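PDB 3P94: GDSL-like Lipase from Parabacteroides distasonis, which probably hydrolyses ester bonds as a serine hydrolase of the SGNH clan, perhaps with lysophospholipids among its substrates. Local coordinates for residues K17-P22 and I71-K76; T58-L63 and H89-I94; A82-I87 and C120-A125; K116-S121 and T157-H162. All coordinates share one frame; numbering follows the deposited sequence. Where two conformers were deposited one is given.

Interaction 1: K17-P22 and I71-K76; sequences KTVKVP and INLKPK
Val21 straddles the carbonyl of Leu73 with both of its methyl groups: CG1 and CG2 of Val21 each come to 3.6 Å from Leu73 O. With CG1 anti to the backbone N (chi1 171°), this methyl also lies against the aliphatic part of Lys74 from CB to CD, with Val21 CG1 3.8 Å from Lys74 CD, the two side chains crossing at about a right angle. The lysine chain is extended beyond CG and carries its ammonium group away from the contact. On one flank Pro22 CB packs 3.4 Å from Lys74 O; on the other, Val19 CG1 meets Leu73 CD2 at 4.0 Å. No hydrogen bond joins the two segments directly, and the contact rests on apolar groups, packed partly on the carbonyls of Leu73 and Lys74 and partly on their side chains.

Two backbone features set these groups in place. The peptide bond before Pro22 is cis, and a type I turn from Ile71 to Lys74, closed by Lys74 N to Ile71 O (3.0 Å), ends helix 59-71 with Lys74 at positive phi. The carbonyl beneath Val21 is satisfied by Ser23, whose OG bonds to Leu73 O. This surface patch thus joins the loop entering strand 23-29 to the turn entering strand 75-81, its neighbour in the parallel sheet, while the buried Leu73 side chain packs on Val26 of the former strand and on Val50 and Arg52 of strand 49-53.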
loop_
_atom_site.group_PDB
_atom_site.type_symbol
_atom_site.label_atom_id
_atom_site.label_comp_id
_atom_site.label_asym_id
_atom_site.label_seq_id
_atom_site.Cartn_x
_atom_site.Cartn_y
_atom_site.Cartn_z
ATOM N N LYS A 17 5.950 -9.570 -17.803
ATOM C CA LYS A 17 6.177 -9.854 -19.233
ATOM C C LYS A 17 4.874 -10.075 -20.035
ATOM O O LYS A 17 4.913 -9.986 -21.262
ATOM C CB LYS A 17 7.097 -11.070 -19.407
ATOM C CG LYS A 17 8.467 -10.924 -18.728
ATOM C CD LYS A 17 9.500 -11.808 -19.408
ATOM C CE LYS A 17 10.373 -12.592 -18.477
ATOM N NZ LYS A 17 10.620 -13.941 -19.029
ATOM N N THR A 18 3.736 -10.338 -19.372
ATOM C CA THR A 18 2.472 -10.558 -20.085
ATOM C C THR A 18 1.418 -9.492 -19.748
ATOM O O THR A 18 0.291 -9.559 -20.258
ATOM C CB THR A 18 1.942 -11.981 -19.871
ATOM O OG1 THR A 18 1.850 -12.264 -18.474
ATOM C CG2 THR A 18 2.792 -13.026 -20.595
ATOM N N VAL A 19 1.795 -8.477 -18.946
ATOM C CA VAL A 19 0.934 -7.340 -18.644
ATOM C C VAL A 19 0.878 -6.468 -19.908
ATOM O O VAL A 19 1.927 -6.209 -20.508
ATOM C CB VAL A 19 1.445 -6.545 -17.402
ATOM C CG1 VAL A 19 0.760 -5.183 -17.285
ATOM C CG2 VAL A 19 1.252 -7.350 -16.119
ATOM N N LYS A 20 -0.330 -6.042 -20.327
ATOM C CA LYS A 20 -0.464 -5.147 -21.481
ATOM C C LYS A 20 0.034 -3.762 -21.051
ATOM O O LYS A 20 -0.419 -3.232 -20.031
ATOM C CB LYS A 20 -1.913 -5.106 -22.009
ATOM C CG LYS A 20 -2.112 -4.185 -23.220
ATOM N N VAL A 21 1.016 -3.217 -21.789
ATOM C CA VAL A 21 1.629 -1.923 -21.482
ATOM C C VAL A 21 1.363 -0.936 -22.652
ATOM O O VAL A 21 1.600 -1.308 -23.799
ATOM C CB VAL A 21 3.140 -2.084 -21.160
ATOM C CG1 VAL A 21 3.858 -0.741 -21.052
ATOM C CG2 VAL A 21 3.355 -2.920 -19.896
ATOM N N PRO A 22 0.863 0.304 -22.407
ATOM C CA PRO A 22 0.528 0.919 -21.102
ATOM C C PRO A 22 -0.650 0.232 -20.404
ATOM O O PRO A 22 -1.572 -0.263 -21.059
ATOM C CB PRO A 22 0.206 2.374 -21.468
ATOM C CG PRO A 22 -0.210 2.329 -22.894
ATOM C CD PRO A 22 0.628 1.251 -23.514
ATOM N N ILE A 71 6.781 1.677 -12.726
ATOM C CA ILE A 71 7.267 2.524 -13.839
ATOM C C ILE A 71 7.282 1.763 -15.179
ATOM O O ILE A 71 6.722 2.260 -16.163
ATOM C CB ILE A 71 8.661 3.142 -13.541
ATOM C CG1 ILE A 71 8.616 4.043 -12.258
ATOM C CG2 ILE A 71 9.190 3.912 -14.775
ATOM C CD1 ILE A 71 9.919 4.493 -11.679
ATOM N N ASN A 72 7.901 0.566 -15.216
ATOM C CA ASN A 72 8.021 -0.210 -16.453
ATOM C C ASN A 72 6.675 -0.728 -16.992
ATOM O O ASN A 72 6.609 -1.082 -18.176
ATOM C CB ASN A 72 9.014 -1.345 -16.287
ATOM C CG ASN A 72 10.455 -0.861 -16.159
ATOM O OD1 ASN A 72 10.781 0.310 -16.390
ATOM N ND2 ASN A 72 11.355 -1.755 -15.765
ATOM N N LEU A 73 5.604 -0.700 -16.170
ATOM C CA LEU A 73 4.274 -1.123 -16.624
ATOM C C LEU A 73 3.494 0.058 -17.226
ATOM O O LEU A 73 2.408 -0.143 -17.760
ATOM C CB LEU A 73 3.474 -1.793 -15.484
ATOM C CG LEU A 73 4.073 -3.091 -14.893
ATOM C CD1 LEU A 73 3.142 -3.685 -13.877
ATOM C CD2 LEU A 73 4.374 -4.141 -15.970
ATOM N N LYS A 74 4.065 1.282 -17.163
ATOM C CA LYS A 74 3.486 2.536 -17.672
ATOM C C LYS A 74 1.962 2.673 -17.333
ATOM O O LYS A 74 1.148 2.817 -18.246
ATOM C CB LYS A 74 3.728 2.654 -19.199
ATOM C CG LYS A 74 5.206 2.773 -19.573
ATOM C CD LYS A 74 5.401 2.731 -21.081
ATOM C CE LYS A 74 6.797 3.120 -21.489
ATOM N NZ LYS A 74 6.900 3.246 -22.969
ATOM N N PRO A 75 1.538 2.605 -16.049
ATOM C CA PRO A 75 0.101 2.743 -15.757
ATOM C C PRO A 75 -0.361 4.193 -15.766
ATOM O O PRO A 75 0.454 5.097 -15.682
ATOM C CB PRO A 75 -0.015 2.156 -14.348
ATOM C CG PRO A 75 1.280 2.509 -13.710
ATOM C CD PRO A 75 2.314 2.434 -14.803
ATOM N N LYS A 76 -1.681 4.402 -15.814
ATOM C CA LYS A 76 -2.289 5.730 -15.710
ATOM C C LYS A 76 -2.109 6.225 -14.275
ATOM O O LYS A 76 -1.818 7.402 -14.045
ATOM C CB LYS A 76 -3.784 5.678 -16.072
ATOM C CG LYS A 76 -4.073 5.386 -17.541
ATOM C CD LYS A 76 -5.570 5.393 -17.808
ATOM C CE LYS A 76 -5.868 5.218 -19.271
ATOM N NZ LYS A 76 -7.271 5.566 -19.581
#

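Interaction 2: T58-L63 and H89-I94; sequences TTSEML and HNNGVI
Glu61 OE1 is gripped by two donors of Thr58, whose side chain packs against Asn90 and Asn91. Thr58 OG1 donates to Glu61 OE1 at 2.7 Å from the syn side, and Thr58 N reaches Glu61 OE1 at 2.8 Å from above the opposite face of the carboxylate. With Thr58 OG1 also accepting from Ser60 N (3.3 Å), this is a capping box at the start of helix 59-71. Thr58 OG1 sits between the backbone N and the carbonyl carbon (chi1 78°), while CG2, anti to the carbonyl carbon, is turned to the type I turn from His89 to Gly92: Thr58 CG2 lies 3.7 Å from Asn90 CB and equally far from Asn91 N. An alanine at Thr58 would probably leave Ser60 N without its capping acceptor, take one of the two donors from Glu61 OE1 and open a gap beside the turn. The amide oxygens of the turn have partners outside, Asn90 OD1 bonding to Arg131 and Asn91 OD1 to Trp6 NE1. Between the segments a single water completes the polar link, 2.7 Å from Ser60 OG and accepting from Asn91 ND2 at 2.9 Å.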
loop_
_atom_site.group_PDB
_atom_site.type_symbol
_atom_site.label_atom_id
_atom_site.label_comp_id
_atom_site.label_asym_id
_atom_site.label_seq_id
_atom_site.Cartn_x
_atom_site.Cartn_y
_atom_site.Cartn_z
ATOM N N THR A 58 8.476 -3.436 3.271
ATOM C CA THR A 58 8.464 -2.090 3.828
ATOM C C THR A 58 8.560 -1.114 2.648
ATOM O O THR A 58 8.741 -1.546 1.501
ATOM C CB THR A 58 9.585 -1.875 4.862
ATOM O OG1 THR A 58 10.840 -1.656 4.205
ATOM C CG2 THR A 58 9.671 -2.979 5.909
ATOM N N THR A 59 8.486 0.196 2.930
ATOM C CA THR A 59 8.590 1.233 1.882
ATOM C C THR A 59 9.970 1.188 1.192
ATOM O O THR A 59 10.068 1.620 0.047
ATOM C CB THR A 59 8.309 2.614 2.463
ATOM O OG1 THR A 59 9.259 2.896 3.483
ATOM C CG2 THR A 59 6.867 2.766 2.985
ATOM N N SER A 60 11.025 0.657 1.884
ATOM C CA SER A 60 12.375 0.565 1.317
ATOM C C SER A 60 12.417 -0.418 0.130
ATOM O O SER A 60 12.887 -0.030 -0.938
ATOM C CB SER A 60 13.395 0.183 2.383
ATOM O OG SER A 60 13.610 1.275 3.260
ATOM N N GLU A 61 11.894 -1.659 0.289
ATOM C CA GLU A 61 11.869 -2.641 -0.813
ATOM C C GLU A 61 10.995 -2.131 -1.934
ATOM O O GLU A 61 11.318 -2.292 -3.108
ATOM C CB GLU A 61 11.371 -4.024 -0.364
ATOM C CG GLU A 61 12.294 -4.721 0.626
ATOM C CD GLU A 61 11.867 -4.595 2.078
ATOM O OE1 GLU A 61 11.130 -3.638 2.417
ATOM O OE2 GLU A 61 12.241 -5.485 2.873
HETATM N N MSE A 62 9.898 -1.483 -1.562
HETATM C CA MSE A 62 8.952 -0.948 -2.517
HETATM C C MSE A 62 9.564 0.147 -3.382
HETATM O O MSE A 62 9.355 0.131 -4.604
HETATM C CB MSE A 62 7.716 -0.450 -1.778
HETATM C CG MSE A 62 6.824 -1.572 -1.345
HETATM SE SE MSE A 62 5.232 -0.794 -0.605
HETATM C CE MSE A 62 5.170 -1.936 1.014
ATOM N N LEU A 63 10.343 1.068 -2.783
ATOM C CA LEU A 63 11.013 2.134 -3.543
ATOM C C LEU A 63 12.000 1.517 -4.566
ATOM O O LEU A 63 12.079 1.986 -5.704
ATOM C CB LEU A 63 11.744 3.116 -2.593
ATOM C CG LEU A 63 12.597 4.223 -3.248
ATOM C CD1 LEU A 63 11.761 5.105 -4.198
ATOM C CD2 LEU A 63 13.273 5.087 -2.202
ATOM N N HIS A 89 9.121 -2.616 11.916
ATOM C CA HIS A 89 10.574 -2.765 11.728
ATOM C C HIS A 89 10.932 -4.074 11.001
ATOM O O HIS A 89 11.925 -4.721 11.358
ATOM C CB HIS A 89 11.348 -2.686 13.057
ATOM C CG HIS A 89 11.290 -1.380 13.782
ATOM N ND1 HIS A 89 10.770 -0.221 13.213
ATOM C CD2 HIS A 89 11.696 -1.106 15.033
ATOM C CE1 HIS A 89 10.867 0.705 14.149
ATOM N NE2 HIS A 89 11.400 0.211 15.260
ATOM N N ASN A 90 10.151 -4.453 9.968
ATOM C CA ASN A 90 10.418 -5.680 9.200
ATOM C C ASN A 90 11.790 -5.646 8.517
ATOM O O ASN A 90 12.421 -6.692 8.374
ATOM C CB ASN A 90 9.333 -5.929 8.152
ATOM C CG ASN A 90 8.094 -6.584 8.698
ATOM O OD1 ASN A 90 7.823 -6.565 9.896
ATOM N ND2 ASN A 90 7.298 -7.152 7.818
ATOM N N ASN A 91 12.238 -4.454 8.085
ATOM C CA ASN A 91 13.542 -4.291 7.445
ATOM C C ASN A 91 14.505 -3.571 8.409
ATOM O O ASN A 91 15.436 -2.875 7.984
ATOM C CB ASN A 91 13.420 -3.547 6.094
ATOM C CG ASN A 91 14.692 -3.619 5.279
ATOM O OD1 ASN A 91 15.262 -4.685 5.079
ATOM N ND2 ASN A 91 15.222 -2.476 4.884
ATOM N N GLY A 92 14.283 -3.779 9.707
ATOM C CA GLY A 92 15.086 -3.168 10.758
ATOM C C GLY A 92 14.513 -1.841 11.207
ATOM O O GLY A 92 13.479 -1.411 10.696
ATOM N N VAL A 93 15.191 -1.191 12.171
ATOM C CA VAL A 93 14.781 0.094 12.734
ATOM C C VAL A 93 14.811 1.177 11.636
ATOM O O VAL A 93 15.761 1.245 10.840
ATOM C CB VAL A 93 15.646 0.477 13.974
ATOM C CG1 VAL A 93 17.123 0.661 13.625
ATOM C CG2 VAL A 93 15.080 1.698 14.700
ATOM N N ILE A 94 13.767 1.993 11.588
ATOM C CA ILE A 94 13.650 3.098 10.638
ATOM C C ILE A 94 12.807 4.210 11.286
ATOM O O ILE A 94 11.749 3.925 11.851
ATOM C CB ILE A 94 13.117 2.667 9.233
ATOM C CG1 ILE A 94 13.150 3.858 8.226
ATOM C CG2 ILE A 94 11.746 1.940 9.290
ATOM C CD1 ILE A 94 12.936 3.509 6.725
HETATM O O HOH W 1 14.459 0.260 5.606
#

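Interaction 3: A82-I87 and C120-A125; sequences AGINDI and CSVLPA
Ile84 runs against Val122 from its first side-chain carbon: Ile84 CB lies 3.9 Å from Val122 CG1. Ile84 CG1, anti to the backbone N (chi1 -162°), passes the same methyl at a looser 4.5 Å from Val122 CG1. The tip then bridges two residues, with Ile84 CD1 at 4.1 Å from Val122 CG1 and at 3.9 Å from Ala125 CB. One isoleucine therefore covers the loop after strand 116-120 at two points three residues apart, and Val140 of helix 137-153 touches Ile84 and Val122 in turn. The sequence Gly83-Ile84-Asn85-Asp86 fits the Gly-x-Asn-Asp block of SGNH hydrolases, whose asparagine in relatives serves the oxyanion hole; here Asn85 packs on Asn30 and its ND2 bonds to Gln57 O. Gly83 is the N-cap of the short helix 84-87, and its O accepts from Ile87 N. Its backbone angles would jam a side chain against the preceding carbonyl, and a CB there would also press on Val122 CG2. That second methyl of Val122 already comes close to the chain ahead of the helix, with Val122 CG2 only 3.3 Å from Ala82 O. The backbone of Val122 has a partner of its own, its N bonding to Asn144 OD1. Where the two segments leave neighbouring strands of the sheet, a water spans them, accepting from Ala82 N at 2.9 Å and donating to Cys120 O at 2.8 Å.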
loop_
_atom_site.group_PDB
_atom_site.type_symbol
_atom_site.label_atom_id
_atom_site.label_comp_id
_atom_site.label_asym_id
_atom_site.label_seq_id
_atom_site.Cartn_x
_atom_site.Cartn_y
_atom_site.Cartn_z
ATOM N N ALA A 82 1.283 1.513 1.946
ATOM C CA ALA A 82 2.558 1.074 2.507
ATOM C C ALA A 82 2.937 1.836 3.772
ATOM O O ALA A 82 2.488 2.958 3.977
ATOM C CB ALA A 82 3.651 1.276 1.459
ATOM N N GLY A 83 3.792 1.220 4.582
ATOM C CA GLY A 83 4.299 1.828 5.805
ATOM C C GLY A 83 4.109 1.026 7.075
ATOM O O GLY A 83 4.880 1.215 8.021
ATOM N N ILE A 84 3.087 0.137 7.130
ATOM C CA ILE A 84 2.833 -0.634 8.349
ATOM C C ILE A 84 4.012 -1.568 8.693
ATOM O O ILE A 84 4.344 -1.699 9.873
ATOM C CB ILE A 84 1.468 -1.393 8.347
ATOM C CG1 ILE A 84 1.056 -1.806 9.774
ATOM C CG2 ILE A 84 1.469 -2.627 7.434
ATOM C CD1 ILE A 84 0.834 -0.682 10.769
ATOM N N ASN A 85 4.656 -2.188 7.689
ATOM C CA ASN A 85 5.773 -3.098 7.988
ATOM C C ASN A 85 7.031 -2.312 8.398
ATOM O O ASN A 85 7.854 -2.847 9.128
ATOM C CB ASN A 85 6.037 -4.056 6.848
ATOM C CG ASN A 85 4.882 -5.016 6.659
ATOM O OD1 ASN A 85 4.332 -5.592 7.607
ATOM N ND2 ASN A 85 4.471 -5.191 5.441
ATOM N N ASP A 86 7.127 -1.027 8.005
ATOM C CA ASP A 86 8.205 -0.136 8.466
ATOM C C ASP A 86 8.011 0.159 9.957
ATOM O O ASP A 86 8.982 0.200 10.708
ATOM C CB ASP A 86 8.186 1.191 7.698
ATOM C CG ASP A 86 8.429 1.096 6.217
ATOM O OD1 ASP A 86 7.521 0.614 5.497
ATOM O OD2 ASP A 86 9.521 1.525 5.768
ATOM N N ILE A 87 6.740 0.360 10.376
ATOM C CA ILE A 87 6.364 0.618 11.783
ATOM C C ILE A 87 6.660 -0.658 12.606
ATOM O O ILE A 87 7.116 -0.563 13.747
ATOM C CB ILE A 87 4.879 1.117 11.896
ATOM C CG1 ILE A 87 4.727 2.504 11.206
ATOM C CG2 ILE A 87 4.405 1.201 13.373
ATOM C CD1 ILE A 87 3.278 3.032 11.012
ATOM N N CYS A 120 -2.891 5.872 -0.053
ATOM C CA CYS A 120 -3.846 5.286 0.883
ATOM C C CYS A 120 -3.373 5.475 2.299
ATOM O O CYS A 120 -2.195 5.271 2.591
ATOM C CB CYS A 120 -4.059 3.802 0.594
ATOM S SG CYS A 120 -4.676 3.449 -1.068
ATOM N N SER A 121 -4.321 5.760 3.200
ATOM C CA SER A 121 -4.066 5.829 4.632
ATOM C C SER A 121 -3.601 4.474 5.094
ATOM O O SER A 121 -4.214 3.471 4.714
ATOM C CB SER A 121 -5.359 6.176 5.369
ATOM O OG SER A 121 -6.290 5.109 5.253
ATOM N N VAL A 122 -2.550 4.424 5.920
ATOM C CA VAL A 122 -2.107 3.168 6.523
ATOM C C VAL A 122 -3.291 2.704 7.386
ATOM O O VAL A 122 -3.939 3.536 8.038
ATOM C CB VAL A 122 -0.780 3.337 7.319
ATOM C CG1 VAL A 122 -0.383 2.043 8.027
ATOM C CG2 VAL A 122 0.351 3.807 6.403
ATOM N N LEU A 123 -3.631 1.405 7.314
ATOM C CA LEU A 123 -4.766 0.870 8.060
ATOM C C LEU A 123 -4.542 0.967 9.585
ATOM O O LEU A 123 -3.392 0.939 10.048
ATOM C CB LEU A 123 -5.041 -0.584 7.657
ATOM C CG LEU A 123 -6.144 -0.831 6.621
ATOM C CD1 LEU A 123 -5.898 -0.069 5.328
ATOM C CD2 LEU A 123 -6.287 -2.309 6.318
ATOM N N PRO A 124 -5.637 1.072 10.377
ATOM C CA PRO A 124 -5.479 1.060 11.841
ATOM C C PRO A 124 -4.838 -0.254 12.303
ATOM O O PRO A 124 -5.043 -1.297 11.683
ATOM C CB PRO A 124 -6.918 1.172 12.359
ATOM C CG PRO A 124 -7.733 1.603 11.213
ATOM C CD PRO A 124 -7.064 1.100 9.991
ATOM N N ALA A 125 -3.999 -0.179 13.335
ATOM C CA ALA A 125 -3.348 -1.331 13.952
ATOM C C ALA A 125 -3.047 -0.987 15.389
ATOM O O ALA A 125 -2.373 0.007 15.655
ATOM C CB ALA A 125 -2.079 -1.724 13.211
HETATM O O HOH W 2 0.426 4.295 2.364
#

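Interaction 4: K116-S121 and T157-H162; sequences KVIFCS and TYVDYH
Ile118 CG2 and Val159 CG2 meet at 3.5 Å, tighter than usual for two methyls, at the centre of a parallel strand pair that belongs to the beta-alpha-beta unit of strand 116-120, helix 137-153 and strand 157-159. On the same face of the sheet, which helix 185-202 covers, Cys120 continues the apolar row. Cys120 CB lies 3.7 Å from Tyr161 CE2, and Cys120 SG stands 4.6 Å from the centroid of the Tyr161 ring, 49° off its normal, an oblique sulfur-aromatic contact. Val159 CG1 lies over one face of that ring, offset toward the rim. Phe119 and Tyr158 occupy the other face of the sheet, toward helix 137-153. Tyr158 has its CG anti to the backbone N (chi1 -180°), and its ring leans obliquely over the end of the facing strand until Tyr158 OH is 3.1 Å from Ser121 CB. An alanine at Tyr158 would probably open a gap beside Ser121 and take the phenol ring away from Asn144 of helix 137-153. Between the faces, the backbones bond in parallel fashion: Phe119 N to Thr157 O (3.0 Å), Val159 N to Phe119 O (2.8 Å) and Ser121 N to Val159 O (2.8 Å). Beyond the strands, Asp160 is the N-cap of helix 161-165: its side chain caps a backbone N of the first turn, and its OD2 also bonds to Ser163 OG. Into this turn Ser121 also reaches, its OG accepting from His162 N at 2.9 Å with an N-H...O angle of 160°.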
loop_
_atom_site.group_PDB
_atom_site.type_symbol
_atom_site.label_atom_id
_atom_site.label_comp_id
_atom_site.label_asym_id
_atom_site.label_seq_id
_atom_site.Cartn_x
_atom_site.Cartn_y
_atom_site.Cartn_z
ATOM N N LYS A 116 -0.098 9.038 -12.197
ATOM C CA LYS A 116 -0.858 9.693 -11.125
ATOM C C LYS A 116 -0.732 8.874 -9.838
ATOM O O LYS A 116 -0.912 7.657 -9.878
ATOM C CB LYS A 116 -2.343 9.855 -11.509
ATOM C CG LYS A 116 -2.583 10.871 -12.611
ATOM C CD LYS A 116 -4.068 11.095 -12.828
ATOM C CE LYS A 116 -4.316 12.061 -13.957
ATOM N NZ LYS A 116 -5.464 11.625 -14.788
ATOM N N VAL A 117 -0.418 9.524 -8.712
ATOM C CA VAL A 117 -0.289 8.803 -7.439
ATOM C C VAL A 117 -1.571 8.922 -6.619
ATOM O O VAL A 117 -2.044 10.027 -6.333
ATOM C CB VAL A 117 0.932 9.259 -6.601
ATOM C CG1 VAL A 117 0.973 8.548 -5.245
ATOM C CG2 VAL A 117 2.229 9.019 -7.362
ATOM N N ILE A 118 -2.076 7.766 -6.181
ATOM C CA ILE A 118 -3.206 7.666 -5.277
ATOM C C ILE A 118 -2.647 7.089 -3.975
ATOM O O ILE A 118 -2.265 5.923 -3.932
ATOM C CB ILE A 118 -4.374 6.836 -5.874
ATOM C CG1 ILE A 118 -4.992 7.562 -7.097
ATOM C CG2 ILE A 118 -5.429 6.556 -4.805
ATOM C CD1 ILE A 118 -5.817 6.671 -8.028
ATOM N N PHE A 119 -2.535 7.928 -2.940
ATOM C CA PHE A 119 -2.020 7.496 -1.647
ATOM C C PHE A 119 -3.143 6.986 -0.767
ATOM O O PHE A 119 -4.213 7.598 -0.716
ATOM C CB PHE A 119 -1.289 8.650 -0.929
ATOM C CG PHE A 119 0.190 8.757 -1.221
ATOM C CD1 PHE A 119 1.052 7.711 -0.919
ATOM C CD2 PHE A 119 0.729 9.931 -1.736
ATOM C CE1 PHE A 119 2.422 7.812 -1.193
ATOM C CE2 PHE A 119 2.103 10.034 -1.995
ATOM C CZ PHE A 119 2.937 8.974 -1.724
ATOM N N CYS A 120 -2.891 5.872 -0.053
ATOM C CA CYS A 120 -3.846 5.286 0.883
ATOM C C CYS A 120 -3.373 5.475 2.299
ATOM O O CYS A 120 -2.195 5.271 2.591
ATOM C CB CYS A 120 -4.059 3.802 0.594
ATOM S SG CYS A 120 -4.676 3.449 -1.068
ATOM N N SER A 121 -4.321 5.760 3.200
ATOM C CA SER A 121 -4.066 5.829 4.632
ATOM C C SER A 121 -3.601 4.474 5.094
ATOM O O SER A 121 -4.214 3.471 4.714
ATOM C CB SER A 121 -5.359 6.176 5.369
ATOM O OG SER A 121 -6.290 5.109 5.253
ATOM N N THR A 157 -4.632 12.343 -4.829
ATOM C CA THR A 157 -5.820 11.786 -4.179
ATOM C C THR A 157 -5.394 11.019 -2.909
ATOM O O THR A 157 -4.422 10.255 -2.953
ATOM C CB THR A 157 -6.573 10.869 -5.173
ATOM O OG1 THR A 157 -7.003 11.652 -6.284
ATOM C CG2 THR A 157 -7.777 10.165 -4.541
ATOM N N TYR A 158 -6.118 11.231 -1.787
ATOM C CA TYR A 158 -5.868 10.519 -0.531
ATOM C C TYR A 158 -7.065 9.605 -0.241
ATOM O O TYR A 158 -8.207 10.066 -0.239
ATOM C CB TYR A 158 -5.605 11.499 0.629
ATOM C CG TYR A 158 -5.334 10.836 1.968
ATOM C CD1 TYR A 158 -4.097 10.256 2.244
ATOM C CD2 TYR A 158 -6.294 10.843 2.981
ATOM C CE1 TYR A 158 -3.836 9.663 3.482
ATOM C CE2 TYR A 158 -6.040 10.270 4.225
ATOM C CZ TYR A 158 -4.809 9.685 4.473
ATOM O OH TYR A 158 -4.555 9.141 5.707
ATOM N N VAL A 159 -6.805 8.309 -0.057
ATOM C CA VAL A 159 -7.826 7.294 0.209
ATOM C C VAL A 159 -7.832 7.040 1.711
ATOM O O VAL A 159 -6.880 6.456 2.245
ATOM C CB VAL A 159 -7.565 6.005 -0.628
ATOM C CG1 VAL A 159 -8.524 4.887 -0.259
ATOM C CG2 VAL A 159 -7.648 6.293 -2.117
ATOM N N ASP A 160 -8.896 7.492 2.396
ATOM C CA ASP A 160 -8.974 7.357 3.843
ATOM C C ASP A 160 -9.679 6.061 4.287
ATOM O O ASP A 160 -10.825 6.070 4.778
ATOM C CB ASP A 160 -9.628 8.591 4.476
ATOM C CG ASP A 160 -9.431 8.724 5.982
ATOM O OD1 ASP A 160 -8.749 7.858 6.577
ATOM O OD2 ASP A 160 -9.928 9.705 6.555
ATOM N N TYR A 161 -8.937 4.951 4.205
ATOM C CA TYR A 161 -9.413 3.671 4.727
ATOM C C TYR A 161 -9.535 3.724 6.247
ATOM O O TYR A 161 -10.462 3.148 6.814
ATOM C CB TYR A 161 -8.414 2.547 4.402
ATOM C CG TYR A 161 -8.198 2.178 2.954
ATOM C CD1 TYR A 161 -9.272 2.057 2.079
ATOM C CD2 TYR A 161 -6.944 1.780 2.501
ATOM C CE1 TYR A 161 -9.088 1.623 0.767
ATOM C CE2 TYR A 161 -6.750 1.337 1.197
ATOM C CZ TYR A 161 -7.826 1.257 0.334
ATOM O OH TYR A 161 -7.627 0.822 -0.948
ATOM N N HIS A 162 -8.537 4.359 6.897
ATOM C CA HIS A 162 -8.350 4.437 8.350
ATOM C C HIS A 162 -9.593 4.952 9.092
ATOM O O HIS A 162 -10.043 4.276 10.019
ATOM C CB HIS A 162 -7.113 5.307 8.691
ATOM C CG HIS A 162 -6.675 5.191 10.123
ATOM N ND1 HIS A 162 -7.356 5.834 11.143
ATOM C CD2 HIS A 162 -5.638 4.502 10.660
ATOM C CE1 HIS A 162 -6.722 5.511 12.264
ATOM N NE2 HIS A 162 -5.679 4.720 12.026
HETATM O O HOH W 3 -4.073 11.432 -7.495
#

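Overall arrangement
Interactions 2, 3 and 4 form a chain of touching contacts, each centre about 12 Å from the next. Interactions 2 and 3 are joined by probable hydrogen bonds from Thr59 OG1 to Asp86 OD2 (2.7 Å) and from Asn90 N to Asn85 O (2.9 Å). Interactions 3 and 4 share Cys120 and Ser121, and Leu123 packs on Tyr161. Interaction 1 is peripheral, with its centre 21 to 26 Å from the others, yet it meets interaction 4 through the sheet, where Lys116 N and Lys76 O are 3.0 Å apart. The probable catalytic triad, Ser31, His182 and Asp179, lies near the side chains of Asn90 in interaction 2 and Ile84 in interaction 3, without touching them.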